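Local coordinates for protein polyphosphate kinase (Porphyromonas gingivalis, PDB 2O8R) that probably catalyses the reversible transfer of the terminal phosphate of ATP onto a growing chain of inorganic polyphosphate, at residues I528-R533 and F603-K608. The protein carries 3 engineered substitutions. Sequence-based numbering, arbitrary orientation.
Sequences IENVKR and FHNGGK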
loop_
_atom_site.group_PDB
_atom_site.type_symbol
_atom_site.label_atom_id
_atom_site.label_comp_id
_atom_site.label_asym_id
_atom_site.label_seq_id
_atom_site.Cartn_x
_atom_site.Cartn_y
_atom_site.Cartn_z
ATOM N N ILE A 528 9.667 47.032 -18.194
ATOM C CA ILE A 528 9.665 48.394 -17.646
ATOM C C ILE A 528 10.236 49.378 -18.659
ATOM O O ILE A 528 9.620 50.406 -18.941
ATOM C CB ILE A 528 10.453 48.519 -16.325
ATOM C CG1 ILE A 528 9.815 47.671 -15.224
ATOM C CG2 ILE A 528 10.540 49.988 -15.894
ATOM C CD1 ILE A 528 10.604 47.683 -13.948
ATOM N N GLU A 529 11.396 49.031 -19.213
ATOM C CA GLU A 529 12.068 49.827 -20.239
ATOM C C GLU A 529 11.150 50.117 -21.409
ATOM O O GLU A 529 10.969 51.268 -21.793
ATOM C CB GLU A 529 13.301 49.092 -20.758
ATOM C CG GLU A 529 14.336 48.794 -19.691
ATOM C CD GLU A 529 15.181 47.582 -20.033
ATOM O OE1 GLU A 529 15.614 47.465 -21.200
ATOM O OE2 GLU A 529 15.413 46.746 -19.135
ATOM N N ASN A 530 10.559 49.062 -21.954
ATOM C CA ASN A 530 9.702 49.165 -23.122
ATOM C C ASN A 530 8.585 50.184 -22.957
ATOM O O ASN A 530 8.209 50.859 -23.916
ATOM C CB ASN A 530 9.115 47.790 -23.471
ATOM C CG ASN A 530 10.161 46.809 -24.007
ATOM O OD1 ASN A 530 9.837 45.665 -24.315
ATOM N ND2 ASN A 530 11.415 47.249 -24.112
ATOM N N VAL A 531 8.056 50.291 -21.739
ATOM C CA VAL A 531 7.016 51.272 -21.428
ATOM C C VAL A 531 7.583 52.697 -21.465
ATOM O O VAL A 531 6.909 53.644 -21.880
ATOM C CB VAL A 531 6.357 50.988 -20.063
ATOM C CG1 VAL A 531 5.360 52.098 -19.682
ATOM C CG2 VAL A 531 5.661 49.655 -20.097
ATOM N N LYS A 532 8.833 52.835 -21.042
ATOM C CA LYS A 532 9.516 54.113 -21.116
ATOM C C LYS A 532 9.857 54.487 -22.569
ATOM O O LYS A 532 9.979 55.668 -22.898
ATOM C CB LYS A 532 10.752 54.102 -20.217
ATOM C CG LYS A 532 10.400 53.905 -18.750
ATOM C CD LYS A 532 11.640 53.759 -17.888
ATOM C CE LYS A 532 11.272 53.702 -16.416
ATOM N NZ LYS A 532 12.444 53.321 -15.577
ATOM N N ARG A 533 9.983 53.489 -23.439
ATOM C CA ARG A 533 10.143 53.751 -24.868
ATOM C C ARG A 533 8.778 53.898 -25.525
ATOM O O ARG A 533 8.681 54.011 -26.746
ATOM C CB ARG A 533 10.917 52.633 -25.587
ATOM C CG ARG A 533 12.106 52.042 -24.854
ATOM C CD ARG A 533 13.235 53.031 -24.661
ATOM N NE ARG A 533 14.435 52.355 -24.168
ATOM C CZ ARG A 533 14.696 52.109 -22.886
ATOM N NH1 ARG A 533 13.846 52.488 -21.937
ATOM N NH2 ARG A 533 15.815 51.481 -22.552
ATOM N N PHE A 603 6.167 36.934 -20.990
ATOM C CA PHE A 603 6.558 38.335 -21.084
ATOM C C PHE A 603 6.304 38.852 -22.498
ATOM O O PHE A 603 6.813 38.285 -23.472
ATOM C CB PHE A 603 8.022 38.502 -20.703
ATOM C CG PHE A 603 8.350 38.025 -19.304
ATOM C CD1 PHE A 603 8.423 38.928 -18.253
ATOM C CD2 PHE A 603 8.608 36.679 -19.045
ATOM C CE1 PHE A 603 8.740 38.502 -16.969
ATOM C CE2 PHE A 603 8.926 36.251 -17.768
ATOM C CZ PHE A 603 8.989 37.165 -16.727
ATOM N N HIS A 604 5.512 39.918 -22.606
ATOM C CA HIS A 604 5.105 40.466 -23.907
ATOM C C HIS A 604 6.262 40.886 -24.812
ATOM O O HIS A 604 6.248 40.580 -26.014
ATOM C CB HIS A 604 4.157 41.641 -23.729
ATOM C CG HIS A 604 3.571 42.133 -25.013
ATOM N ND1 HIS A 604 3.097 41.280 -25.988
ATOM C CD2 HIS A 604 3.373 43.389 -25.480
ATOM C CE1 HIS A 604 2.636 41.989 -27.002
ATOM N NE2 HIS A 604 2.792 43.271 -26.720
ATOM N N ASN A 605 7.249 41.575 -24.229
ATOM C CA ASN A 605 8.417 42.084 -24.960
ATOM C C ASN A 605 8.077 42.736 -26.309
ATOM O O ASN A 605 8.533 42.290 -27.373
ATOM C CB ASN A 605 9.445 40.972 -25.138
ATOM C CG ASN A 605 10.741 41.474 -25.728
ATOM O OD1 ASN A 605 11.150 42.616 -25.487
ATOM N ND2 ASN A 605 11.392 40.627 -26.521
ATOM N N GLY A 606 7.236 43.766 -26.260
ATOM C CA GLY A 606 6.781 44.460 -27.463
ATOM C C GLY A 606 5.818 43.664 -28.326
ATOM O O GLY A 606 4.852 44.207 -28.863
ATOM N N GLY A 607 6.081 42.373 -28.462
ATOM C CA GLY A 607 5.294 41.514 -29.330
ATOM C C GLY A 607 6.135 40.342 -29.791
ATOM O O GLY A 607 5.648 39.459 -30.496
ATOM N N LYS A 608 7.408 40.353 -29.397
ATOM C CA LYS A 608 8.277 39.194 -29.531
ATOM C C LYS A 608 8.170 38.415 -28.218
ATOM O O LYS A 608 9.129 38.368 -27.438
ATOM C CB LYS A 608 9.726 39.632 -29.780
ATOM C CG LYS A 608 9.914 40.679 -30.875
ATOM C CD LYS A 608 11.263 41.380 -30.737
ATOM C CE LYS A 608 11.255 42.780 -31.352
ATOM N NZ LYS A 608 11.466 42.779 -32.827
#
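Asn530 and Asn605 meet through the oxygens of their side-chain amides, OD1 of Asn530 lying 3.5 Å from OD1 of Asn605. Asn530 sits near the C-terminal end of helix 516-532, and its CB points toward the loop 603-608, which joins the antiparallel strands 600-603 and 610-614. A short polar amide suits this last helical turn: with CG anti to the carbonyl carbon (chi1 -69°), it reaches the loop. The CA-CB bond of Asn605 leads away from the helix, but with CG anti to the backbone N (chi1 -173°) the end of the side chain comes nearer, and OD1 makes the contact. The two amide planes are nearly coplanar, 20° apart. Asn530 OD1 is also 3.8 Å from Gly606 N, too long to count as a hydrogen bond.

Asparagine suits position 605 because it tolerates the left-handed backbone conformation found there and can help tie the turn together. Its ND2 makes a weak hydrogen bond to Lys608 O (3.3 Å), and its own backbone O accepts from Lys608 N at 3.0 Å. Gly606 and Gly607 follow with positive phi angles, and the backbone of Gly607 is open essentially to glycine. A firmer link to the helix comes from Glu527, whose carboxylate accepts a hydrogen bond from Asn605 N.

This small polar contact in the PLD-like second C-terminal domain lies away from the predicted nucleotide, magnesium and phosphohistidine sites. As modelled, the two acceptor oxygens would be expected to repel slightly; since 2.7 Å data rarely distinguish amide O from N, a reversed Asn530 amide, placing N-H near Asn605 OD1, remains possible, though 3.5 Å is long.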